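Local coordinates for protein beta-hexosaminidase Amuc_2018 (Akkermansia muciniphila, PDB 6JEB) that hydrolyses terminal non-reducing N-acetyl-D-hexosamine residues from N-acetyl-beta-D-hexosaminides such as N-glycans and chitobiose, as a family 20 glycoside hydrolase, at residues R66-R69 with D70-A73; A73-P76 with E77-C81; Y141-L144 with K145-A148; G192-Q195 with A196-A199; M345-S348 with E349-Y352. All coordinates share one frame; numbering follows the deposited sequence. Where two conformers were deposited one is given.

From the N terminus, contact 1 spans the last turns of helix 55-73, and contact 2, sharing Ala73 with it, carries the chain round a turn into strand 79-86. The two touch, and both belong to the family 20 domain 2. The other three follow in series within the catalytic domain. Contact 3 forms the short helix 143-148 and contact 4 the start of helix 195-200; these pack together through Leu144 on Leu197 and Val147 on Ala199. Contact 5 shapes the loop after strand 342-345 at the acetamide pocket, its nearest atoms about 9 Å from contact 4. Each contact closes a local turn in one unbroken run of chain, and none encloses or crosses another.

Contact 1: R66-R69 with D70-A73; sequences RQLR and DQLA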
loop_
_atom_site.group_PDB
_atom_site.type_symbol
_atom_site.label_atom_id
_atom_site.label_comp_id
_atom_site.label_asym_id
_atom_site.label_seq_id
_atom_site.Cartn_x
_atom_site.Cartn_y
_atom_site.Cartn_z
ATOM N N ARG A 66 9.985 4.982 20.758
ATOM C CA ARG A 66 10.119 6.274 20.095
ATOM C C ARG A 66 8.915 7.163 20.392
ATOM O O ARG A 66 9.065 8.354 20.694
ATOM C CB ARG A 66 10.280 6.023 18.591
ATOM C CG ARG A 66 10.493 7.232 17.717
ATOM C CD ARG A 66 10.999 6.811 16.319
ATOM N NE ARG A 66 10.129 5.812 15.700
ATOM C CZ ARG A 66 10.511 4.939 14.768
ATOM N NH1 ARG A 66 11.765 4.920 14.321
ATOM N NH2 ARG A 66 9.630 4.086 14.274
ATOM N N GLN A 67 7.703 6.596 20.306
ATOM C CA GLN A 67 6.508 7.384 20.596
ATOM C C GLN A 67 6.466 7.794 22.062
ATOM O O GLN A 67 6.063 8.920 22.385
ATOM C CB GLN A 67 5.242 6.621 20.201
ATOM C CG GLN A 67 5.117 6.432 18.697
ATOM C CD GLN A 67 3.698 6.118 18.259
ATOM O OE1 GLN A 67 2.794 5.982 19.086
ATOM N NE2 GLN A 67 3.490 6.016 16.949
ATOM N N LEU A 68 6.880 6.899 22.965
ATOM C CA LEU A 68 6.923 7.253 24.382
ATOM C C LEU A 68 7.947 8.349 24.644
ATOM O O LEU A 68 7.721 9.223 25.491
ATOM C CB LEU A 68 7.225 6.019 25.230
ATOM C CG LEU A 68 6.102 4.988 25.313
ATOM C CD1 LEU A 68 6.595 3.788 26.093
ATOM C CD2 LEU A 68 4.858 5.593 25.959
ATOM N N ARG A 69 9.078 8.320 23.930
ATOM C CA ARG A 69 10.056 9.395 24.071
ATOM C C ARG A 69 9.495 10.720 23.574
ATOM O O ARG A 69 9.746 11.773 24.180
ATOM C CB ARG A 69 11.353 9.032 23.352
ATOM C CG ARG A 69 12.109 7.940 24.072
ATOM C CD ARG A 69 13.324 7.444 23.331
ATOM N NE ARG A 69 14.092 6.572 24.217
ATOM C CZ ARG A 69 14.980 5.671 23.818
ATOM N NH1 ARG A 69 15.227 5.495 22.524
ATOM N NH2 ARG A 69 15.615 4.941 24.725
ATOM N N ASP A 70 8.737 10.692 22.475
ATOM C CA ASP A 70 8.091 11.912 22.005
ATOM C C ASP A 70 7.072 12.415 23.022
ATOM O O ASP A 70 6.970 13.624 23.268
ATOM C CB ASP A 70 7.449 11.684 20.634
ATOM C CG ASP A 70 8.483 11.463 19.531
ATOM O OD1 ASP A 70 9.669 11.806 19.733
ATOM O OD2 ASP A 70 8.107 10.949 18.456
ATOM N N GLN A 71 6.318 11.500 23.639
ATOM C CA GLN A 71 5.388 11.906 24.687
ATOM C C GLN A 71 6.125 12.520 25.875
ATOM O O GLN A 71 5.766 13.607 26.355
ATOM C CB GLN A 71 4.526 10.721 25.130
ATOM C CG GLN A 71 3.479 11.137 26.162
ATOM C CD GLN A 71 2.555 10.004 26.572
ATOM O OE1 GLN A 71 2.507 8.957 25.925
ATOM N NE2 GLN A 71 1.806 10.216 27.647
ATOM N N LEU A 72 7.173 11.846 26.353
ATOM C CA LEU A 72 7.909 12.346 27.510
ATOM C C LEU A 72 8.523 13.713 27.230
ATOM O O LEU A 72 8.582 14.570 28.121
ATOM C CB LEU A 72 8.986 11.335 27.914
ATOM C CG LEU A 72 9.934 11.737 29.047
ATOM C CD1 LEU A 72 9.171 12.025 30.341
ATOM C CD2 LEU A 72 10.990 10.652 29.262
ATOM N N ALA A 73 8.966 13.944 25.988
ATOM C CA ALA A 73 9.571 15.229 25.644
ATOM C C ALA A 73 8.602 16.383 25.849
ATOM O O ALA A 73 9.028 17.504 26.152
ATOM C CB ALA A 73 10.081 15.202 24.202
#
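Asp70 and Gln71 reach back to Arg66 and Gln67 through the backbone bonds of helix 55-73: Asp70 N donates to Arg66 O over 3.0 Å, and Gln71 N to Gln67 O over 2.9 Å. Leu72 N to Leu68 O (2.8 Å) and Ala73 N to Arg69 O (2.9 Å) carry the same i to i+4 pattern onward. One flank is tightly packed. Here Leu68 and Gln71 stand side by side, pointing the same way, with CD2 of Leu68 4.1 Å from OE1 of Gln71. Leu68 meets Leu41, Val43 and Ile84 of the neighbouring sheet, while the Gln71 amide is bonded to Ser5 N, Gln3 O and Gln75 OE1. The solvent side is looser: Arg69 and Ala73 are exposed, and the extended arginine has NH2 bonded to Leu23 O. Asp70 is buried again. Its CG swings beside its own backbone N (chi1 -68°), which brings that carbon to 3.4 Å from Arg66 O. The carboxylate is held by Arg451, in a salt bridge to OD1, and by Tyr118 OH at OD2. With an alanine here, Arg451 would probably lose a counter-charge and the Tyr118 hydroxyl a carboxylate partner. The helix is thus joined to the sheet by apolar packing, and to helices 106-118 and 434-452 by a directional, charged grip on one carboxylate.

Contact 2: A73-P76 with E77-C81; sequences AGQP and EGIPC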
loop_
_atom_site.group_PDB
_atom_site.type_symbol
_atom_site.label_atom_id
_atom_site.label_comp_id
_atom_site.label_asym_id
_atom_site.label_seq_id
_atom_site.Cartn_x
_atom_site.Cartn_y
_atom_site.Cartn_z
ATOM N N ALA A 73 8.966 13.944 25.988
ATOM C CA ALA A 73 9.571 15.229 25.644
ATOM C C ALA A 73 8.602 16.383 25.849
ATOM O O ALA A 73 9.028 17.504 26.152
ATOM C CB ALA A 73 10.081 15.202 24.202
ATOM N N GLY A 74 7.303 16.135 25.695
ATOM C CA GLY A 74 6.283 17.133 25.936
ATOM C C GLY A 74 5.608 17.056 27.289
ATOM O O GLY A 74 4.666 17.815 27.539
ATOM N N GLN A 75 6.063 16.168 28.174
ATOM C CA GLN A 75 5.452 15.949 29.485
ATOM C C GLN A 75 6.551 15.989 30.536
ATOM O O GLN A 75 7.001 14.942 31.020
ATOM C CB GLN A 75 4.714 14.609 29.533
ATOM C CG GLN A 75 3.211 14.719 29.475
ATOM C CD GLN A 75 2.524 13.366 29.416
ATOM O OE1 GLN A 75 1.875 13.039 28.429
ATOM N NE2 GLN A 75 2.659 12.577 30.480
ATOM N N PRO A 76 7.005 17.185 30.918
ATOM C CA PRO A 76 8.092 17.273 31.909
ATOM C C PRO A 76 7.744 16.665 33.257
ATOM O O PRO A 76 8.653 16.282 34.005
ATOM C CB PRO A 76 8.364 18.780 32.013
ATOM C CG PRO A 76 7.096 19.430 31.544
ATOM C CD PRO A 76 6.511 18.510 30.507
ATOM N N GLU A 77 6.456 16.551 33.589
ATOM C CA GLU A 77 6.057 15.883 34.821
ATOM C C GLU A 77 6.290 14.379 34.775
ATOM O O GLU A 77 6.135 13.714 35.805
ATOM C CB GLU A 77 4.582 16.164 35.123
ATOM C CG GLU A 77 3.596 15.439 34.212
ATOM C CD GLU A 77 3.259 16.215 32.945
ATOM O OE1 GLU A 77 4.031 17.122 32.558
ATOM O OE2 GLU A 77 2.208 15.912 32.336
ATOM N N GLY A 78 6.659 13.832 33.621
ATOM C CA GLY A 78 6.892 12.411 33.472
ATOM C C GLY A 78 5.682 11.685 32.910
ATOM O O GLY A 78 4.581 12.230 32.788
ATOM N N ILE A 79 5.904 10.423 32.567
ATOM C CA ILE A 79 4.852 9.563 32.029
ATOM C C ILE A 79 4.637 8.427 33.017
ATOM O O ILE A 79 5.508 8.142 33.858
ATOM C CB ILE A 79 5.203 9.040 30.615
ATOM C CG1 ILE A 79 6.407 8.094 30.674
ATOM C CG2 ILE A 79 5.423 10.203 29.646
ATOM C CD1 ILE A 79 6.663 7.363 29.367
ATOM N N PRO A 80 3.493 7.745 32.947
ATOM C CA PRO A 80 3.264 6.622 33.860
ATOM C C PRO A 80 4.244 5.494 33.595
ATOM O O PRO A 80 4.681 5.266 32.462
ATOM C CB PRO A 80 1.835 6.172 33.537
ATOM C CG PRO A 80 1.236 7.247 32.736
ATOM C CD PRO A 80 2.325 8.020 32.092
ATOM N N CYS A 81 4.584 4.782 34.660
ATOM C CA CYS A 81 5.241 3.498 34.519
ATOM C C CYS A 81 4.205 2.443 34.139
ATOM O O CYS A 81 2.995 2.658 34.253
ATOM C CB CYS A 81 5.937 3.125 35.824
ATOM S SG CYS A 81 7.364 4.177 36.166
#
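A type I beta turn from Gln75 to Gly78 reverses the chain after helix 55-73, closed by Gly78 N donating to Gln75 O over 2.8 Å. The donor sits well above the carbonyl plane of Gln75, 47° out of it. A second bond crosses the same turn from the side chain: Gln75 NE2 donates to Gly78 O at 3.0 Å, so Gln75 holds both the N-H and the carbonyl of Gly78. The rest of the amide looks back along the chain, OE1 being bonded to Gln71 of the helix. In this way the turn links helix 55-73 to strand 79-86 within the family 20 domain 2, where Ile79 pairs through its backbone with Ala20 as the chain enters the sheet. Ile79 CG2 lies 3.7 Å from Gln75 NE2, the two side chains at about a right angle, and the isoleucine also packs on Leu72. Glu77, in the turn itself, folds back over the preceding residues: chi1 of 73° and a bend at chi2 bring OE2 to 3.3 Å from Gln75 CG and OE1 to 3.5 Å from Pro76 CD. Its carboxylate lies 25° from the plane of the Gln75 amide, with no hydrogen bond between the two groups. Gly78 has positive phi, a conformation in which a beta carbon would be jammed against the carbonyl oxygen of Glu77.

Contact 3: Y141-L144 with K145-A148; sequences YPKL and KSVA
Ser146 turns its hydroxyl back against Lys143, one helical turn earlier: a chi1 of 65° tucks OG between its own backbone N and carbonyl carbon, 3.3 Å from Lys143 CA. The lysine then runs off extended from this point, so only the root of its side chain is touched. Val147 covers the neighbouring side, with CB 3.4 Å from Lys143 O, and packs outward on Ala199 and Ala200 of helix 195-200. On the inner side Ala148 directs its methyl toward Leu144, whose CD2 approaches Ala148 CB at 4.3 Å. This apolar pair faces Trp134, while the leucine also reaches Phe235 of helix 230-246 and the ring of Tyr141 meets Phe235 edge-to-face. The backbone beneath is short and irregular. Pro142 O accepts Ser146 N at 3.1 Å in the carbonyl plane, with a weak bond from Lys145 N besides. Lys143 O is gripped twice, by Val147 N at 2.9 Å and by Ala148 N at 3.1 Å, and the second of these bonds makes the wider pi-type turn. One carbonyl oxygen therefore serves both an alpha-type and a pi-type turn, satisfying two N-H groups, as Leu144 and Ala148 pack inward on Trp134 and the lysines stay exposed.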
loop_
_atom_site.group_PDB
_atom_site.type_symbol
_atom_site.label_atom_id
_atom_site.label_comp_id
_atom_site.label_asym_id
_atom_site.label_seq_id
_atom_site.Cartn_x
_atom_site.Cartn_y
_atom_site.Cartn_z
ATOM N N TYR A 141 14.669 -2.358 -22.906
ATOM C CA TYR A 141 13.425 -1.687 -23.289
ATOM C C TYR A 141 13.576 -0.191 -23.053
ATOM O O TYR A 141 12.912 0.389 -22.187
ATOM C CB TYR A 141 12.220 -2.295 -22.562
ATOM C CG TYR A 141 12.046 -3.736 -22.981
ATOM C CD1 TYR A 141 11.322 -4.062 -24.119
ATOM C CD2 TYR A 141 12.675 -4.763 -22.286
ATOM C CE1 TYR A 141 11.198 -5.378 -24.540
ATOM C CE2 TYR A 141 12.562 -6.075 -22.692
ATOM C CZ TYR A 141 11.820 -6.380 -23.819
ATOM O OH TYR A 141 11.704 -7.687 -24.232
ATOM N N PRO A 142 14.454 0.465 -23.822
ATOM C CA PRO A 142 14.766 1.874 -23.547
ATOM C C PRO A 142 13.617 2.824 -23.796
ATOM O O PRO A 142 13.661 3.951 -23.285
ATOM C CB PRO A 142 15.952 2.168 -24.475
ATOM C CG PRO A 142 15.829 1.146 -25.575
ATOM C CD PRO A 142 15.299 -0.085 -24.899
ATOM N N LYS A 143 12.584 2.421 -24.543
ATOM C CA LYS A 143 11.460 3.325 -24.735
ATOM C C LYS A 143 10.596 3.461 -23.491
ATOM O O LYS A 143 9.769 4.376 -23.437
ATOM C CB LYS A 143 10.609 2.938 -25.946
ATOM C CG LYS A 143 11.338 2.989 -27.281
ATOM C CD LYS A 143 10.320 2.798 -28.411
ATOM C CE LYS A 143 10.949 2.608 -29.750
ATOM N NZ LYS A 143 9.878 2.606 -30.782
ATOM N N LEU A 144 10.758 2.590 -22.489
ATOM C CA LEU A 144 10.090 2.861 -21.223
ATOM C C LEU A 144 10.557 4.195 -20.660
ATOM O O LEU A 144 9.753 4.971 -20.132
ATOM C CB LEU A 144 10.341 1.732 -20.220
ATOM C CG LEU A 144 9.845 0.348 -20.656
ATOM C CD1 LEU A 144 10.232 -0.684 -19.609
ATOM C CD2 LEU A 144 8.332 0.360 -20.852
ATOM N N LYS A 145 11.861 4.480 -20.776
ATOM C CA LYS A 145 12.387 5.772 -20.343
ATOM C C LYS A 145 12.045 6.874 -21.339
ATOM O O LYS A 145 11.503 7.917 -20.960
ATOM C CB LYS A 145 13.905 5.689 -20.139
ATOM C CG LYS A 145 14.578 7.036 -19.875
ATOM C CD LYS A 145 14.135 7.679 -18.567
ATOM C CE LYS A 145 14.797 9.047 -18.375
ATOM N NZ LYS A 145 14.454 9.676 -17.042
ATOM N N SER A 146 12.336 6.662 -22.624
ATOM C CA SER A 146 12.240 7.778 -23.565
ATOM C C SER A 146 10.799 8.176 -23.852
ATOM O O SER A 146 10.538 9.344 -24.185
ATOM C CB SER A 146 12.974 7.457 -24.863
ATOM O OG SER A 146 12.337 6.389 -25.535
ATOM N N VAL A 147 9.858 7.232 -23.742
ATOM C CA VAL A 147 8.449 7.491 -24.038
ATOM C C VAL A 147 7.562 7.325 -22.806
ATOM O O VAL A 147 6.887 8.267 -22.384
ATOM C CB VAL A 147 7.948 6.600 -25.189
ATOM C CG1 VAL A 147 6.475 6.871 -25.456
ATOM C CG2 VAL A 147 8.778 6.831 -26.455
ATOM N N ALA A 148 7.547 6.123 -22.220
ATOM C CA ALA A 148 6.523 5.790 -21.230
ATOM C C ALA A 148 6.669 6.556 -19.920
ATOM O O ALA A 148 5.694 6.639 -19.162
ATOM C CB ALA A 148 6.507 4.278 -20.977
#

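Contact 4: G192-Q195 with A196-A199; sequences GHNQ and ALHA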
loop_
_atom_site.group_PDB
_atom_site.type_symbol
_atom_site.label_atom_id
_atom_site.label_comp_id
_atom_site.label_asym_id
_atom_site.label_seq_id
_atom_site.Cartn_x
_atom_site.Cartn_y
_atom_site.Cartn_z
ATOM N N GLY A 192 -4.381 -4.408 -18.232
ATOM C CA GLY A 192 -4.834 -3.061 -18.501
ATOM C C GLY A 192 -4.021 -2.015 -17.772
ATOM O O GLY A 192 -2.884 -2.254 -17.345
ATOM N N HIS A 193 -4.616 -0.831 -17.622
ATOM C CA HIS A 193 -3.913 0.325 -17.066
ATOM C C HIS A 193 -2.548 0.493 -17.730
ATOM O O HIS A 193 -1.531 0.752 -17.080
ATOM C CB HIS A 193 -3.817 0.244 -15.538
ATOM C CG HIS A 193 -5.055 0.722 -14.844
ATOM N ND1 HIS A 193 -5.285 2.057 -14.584
ATOM C CD2 HIS A 193 -6.144 0.055 -14.386
ATOM C CE1 HIS A 193 -6.452 2.191 -13.976
ATOM N NE2 HIS A 193 -6.996 0.991 -13.846
ATOM N N ASN A 194 -2.549 0.378 -19.060
ATOM C CA ASN A 194 -1.322 0.201 -19.824
ATOM C C ASN A 194 -1.164 1.231 -20.938
ATOM O O ASN A 194 -0.447 0.970 -21.911
ATOM C CB ASN A 194 -1.239 -1.221 -20.393
ATOM C CG ASN A 194 -0.274 -2.102 -19.622
ATOM O OD1 ASN A 194 0.730 -1.624 -19.089
ATOM N ND2 ASN A 194 -0.555 -3.398 -19.580
ATOM N N GLN A 195 -1.793 2.405 -20.822
ATOM C CA GLN A 195 -1.650 3.377 -21.907
ATOM C C GLN A 195 -0.202 3.833 -22.067
ATOM O O GLN A 195 0.250 4.073 -23.192
ATOM C CB GLN A 195 -2.587 4.570 -21.738
ATOM C CG GLN A 195 -2.558 5.493 -22.960
ATOM C CD GLN A 195 -3.705 6.471 -22.985
ATOM O OE1 GLN A 195 -4.795 6.173 -22.485
ATOM N NE2 GLN A 195 -3.471 7.654 -23.561
ATOM N N ALA A 196 0.545 3.954 -20.964
ATOM C CA ALA A 196 1.935 4.386 -21.081
ATOM C C ALA A 196 2.767 3.335 -21.809
ATOM O O ALA A 196 3.572 3.667 -22.695
ATOM C CB ALA A 196 2.518 4.717 -19.703
ATOM N N LEU A 197 2.558 2.058 -21.475
ATOM C CA LEU A 197 3.240 0.984 -22.188
ATOM C C LEU A 197 2.861 0.974 -23.668
ATOM O O LEU A 197 3.715 0.732 -24.532
ATOM C CB LEU A 197 2.927 -0.364 -21.526
ATOM C CG LEU A 197 3.625 -1.598 -22.110
ATOM C CD1 LEU A 197 5.144 -1.471 -22.033
ATOM C CD2 LEU A 197 3.138 -2.876 -21.417
ATOM N N HIS A 198 1.588 1.248 -23.984
ATOM C CA HIS A 198 1.160 1.295 -25.382
ATOM C C HIS A 198 1.835 2.440 -26.126
ATOM O O HIS A 198 2.222 2.287 -27.290
ATOM C CB HIS A 198 -0.370 1.395 -25.465
ATOM C CG HIS A 198 -0.929 1.135 -26.834
ATOM N ND1 HIS A 198 -2.026 0.326 -27.044
ATOM C CD2 HIS A 198 -0.552 1.583 -28.057
ATOM C CE1 HIS A 198 -2.295 0.278 -28.338
ATOM N NE2 HIS A 198 -1.414 1.029 -28.975
ATOM N N ALA A 199 1.973 3.599 -25.480
ATOM C CA ALA A 199 2.663 4.716 -26.118
ATOM C C ALA A 199 4.083 4.332 -26.520
ATOM O O ALA A 199 4.557 4.715 -27.601
ATOM C CB ALA A 199 2.674 5.926 -25.181
HETATM O O HOH W 1 1.660 1.335 -18.693
#
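Leu197 stands over the side-chain amide of Asn194, its CD2 3.9 Å from CG and 3.6 Å from OD1 of the asparagine. The two side chains run side by side in the same direction, Leu197 having CG anti to its backbone N (chi1 -177°), and both pack on Tyr236 of helix 230-246. A second flat group, the His198 ring, stacks on Phe205 and bonds through NE2 to Lys209 N. Asn194 occupies the N-cap position of helix 195-200, but its side chain makes no capping bond; a water lies between, donating to OD1 at 3.1 Å and accepting from Leu197 N at 3.0 Å. Its ND2 is bonded to Pro191 O, which, with the water on OD1, would hold the rotation of the amide. Behind this position, His198 N donates to Asn194 O and Ala199 N to Gln195 O, each over 2.9 Å. With an alanine in place of Asn194, the water would probably lose an acceptor, Pro191 O a donor, and Leu197 the flat surface beneath it. Just before Asn194 comes His193 of the charge relay, joined by ND1 to Asp130 and by NE2 to Glu258. A partly water-mediated first helical turn thus directly follows the catalytic histidine, with the Asn194 amide bonded at both its oxygen and its nitrogen.

Contact 5: M345-S348 with E349-Y352; sequences MASS and EYCY. With ACM (acetamide), chain C.
Ser347 O is gripped by two backbone donors of the following turn, Cys351 N at 2.8 Å and Tyr350 N at 3.0 Å. The first comes nearly along the C=O axis; the second sits above the carbonyl plane. The hydroxyl of the same serine, anti to its backbone N (chi1 163°), accepts Glu349 N at 3.2 Å, so side-chain and main-chain oxygens together make an ST motif; OG also lies at the edge of the Tyr350 ring, in its plane. Beyond this turn Ser348 CB sits over one face of Tyr352, a CH-pi contact 3.5 Å from the ring centroid and 15° off the normal. Ser348 OG is bonded to O of Trp324, a substrate-binding residue. A water donates to Ser348 O at 2.7 Å and to Tyr352 O at 2.9 Å, bridging the two carbonyls. Tyr352, whose ring meets Trp400, sends its hydroxyl to the bound acetamide and donates to the ligand oxygen at 2.7 Å, while Asp257 OD2 holds the ligand as well. Acetamide resembles the N-acetyl group of the substrate, so a tyrosine packed against Ser348 and Trp400 is consistent with orienting that group during substrate-assisted catalysis.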
loop_
_atom_site.group_PDB
_atom_site.type_symbol
_atom_site.label_atom_id
_atom_site.label_comp_id
_atom_site.label_asym_id
_atom_site.label_seq_id
_atom_site.Cartn_x
_atom_site.Cartn_y
_atom_site.Cartn_z
ATOM N N MET A 345 -7.514 -6.553 2.851
ATOM C CA MET A 345 -8.641 -5.628 2.842
ATOM C C MET A 345 -8.153 -4.230 2.466
ATOM O O MET A 345 -7.375 -3.621 3.205
ATOM C CB MET A 345 -9.309 -5.620 4.218
ATOM C CG MET A 345 -10.518 -4.708 4.331
ATOM S SD MET A 345 -11.762 -5.019 3.058
ATOM C CE MET A 345 -12.252 -6.708 3.416
ATOM N N ALA A 346 -8.625 -3.722 1.322
ATOM C CA ALA A 346 -8.307 -2.377 0.852
ATOM C C ALA A 346 -9.577 -1.635 0.449
ATOM O O ALA A 346 -9.548 -0.786 -0.444
ATOM C CB ALA A 346 -7.308 -2.421 -0.307
ATOM N N SER A 347 -10.696 -1.944 1.109
ATOM C CA SER A 347 -11.999 -1.418 0.719
ATOM C C SER A 347 -11.953 0.087 0.509
ATOM O O SER A 347 -11.547 0.841 1.401
ATOM C CB SER A 347 -13.024 -1.723 1.801
ATOM O OG SER A 347 -14.160 -0.894 1.609
ATOM N N SER A 348 -12.403 0.523 -0.670
ATOM C CA SER A 348 -12.354 1.940 -1.004
ATOM C C SER A 348 -13.271 2.779 -0.125
ATOM O O SER A 348 -13.124 4.003 -0.094
ATOM C CB SER A 348 -12.681 2.144 -2.482
ATOM O OG SER A 348 -14.007 1.741 -2.773
ATOM N N GLU A 349 -14.205 2.152 0.592
ATOM C CA GLU A 349 -15.057 2.874 1.532
ATOM C C GLU A 349 -14.274 3.391 2.734
ATOM O O GLU A 349 -14.715 4.346 3.385
ATOM C CB GLU A 349 -16.202 1.960 1.995
ATOM C CG GLU A 349 -17.254 2.609 2.896
ATOM C CD GLU A 349 -18.474 1.722 3.125
ATOM O OE1 GLU A 349 -18.795 0.918 2.225
ATOM O OE2 GLU A 349 -19.117 1.827 4.196
ATOM N N TYR A 350 -13.123 2.783 3.038
ATOM C CA TYR A 350 -12.357 3.101 4.238
ATOM C C TYR A 350 -10.895 3.411 3.952
ATOM O O TYR A 350 -10.246 4.121 4.733
ATOM C CB TYR A 350 -12.365 1.905 5.198
ATOM C CG TYR A 350 -13.726 1.507 5.700
ATOM C CD1 TYR A 350 -14.496 0.579 5.011
ATOM C CD2 TYR A 350 -14.242 2.051 6.871
ATOM C CE1 TYR A 350 -15.743 0.208 5.464
ATOM C CE2 TYR A 350 -15.494 1.680 7.339
ATOM C CZ TYR A 350 -16.237 0.759 6.630
ATOM O OH TYR A 350 -17.482 0.390 7.081
ATOM N N CYS A 351 -10.354 2.858 2.862
ATOM C CA CYS A 351 -8.909 2.745 2.695
ATOM C C CYS A 351 -8.356 3.533 1.529
ATOM O O CYS A 351 -7.128 3.584 1.372
ATOM C CB CYS A 351 -8.505 1.277 2.485
ATOM S SG CYS A 351 -8.985 0.179 3.821
ATOM N N TYR A 352 -9.211 4.122 0.697
ATOM C CA TYR A 352 -8.759 4.869 -0.474
ATOM C C TYR A 352 -8.466 6.292 -0.017
ATOM O O TYR A 352 -9.369 7.127 0.089
ATOM C CB TYR A 352 -9.794 4.776 -1.596
ATOM C CG TYR A 352 -9.524 3.605 -2.517
ATOM C CD1 TYR A 352 -9.045 2.394 -2.010
ATOM C CD2 TYR A 352 -9.736 3.704 -3.892
ATOM C CE1 TYR A 352 -8.778 1.317 -2.845
ATOM C CE2 TYR A 352 -9.476 2.632 -4.735
ATOM C CZ TYR A 352 -8.988 1.444 -4.205
ATOM O OH TYR A 352 -8.702 0.391 -5.041
HETATM C C1 ACM C . -8.160 0.328 -8.362
HETATM O O ACM C . -8.695 1.097 -7.628
HETATM N N ACM C . -8.146 0.623 -9.759
HETATM C C2 ACM C . -7.499 -0.957 -7.897
HETATM O O HOH W 2 -11.739 5.945 1.210
#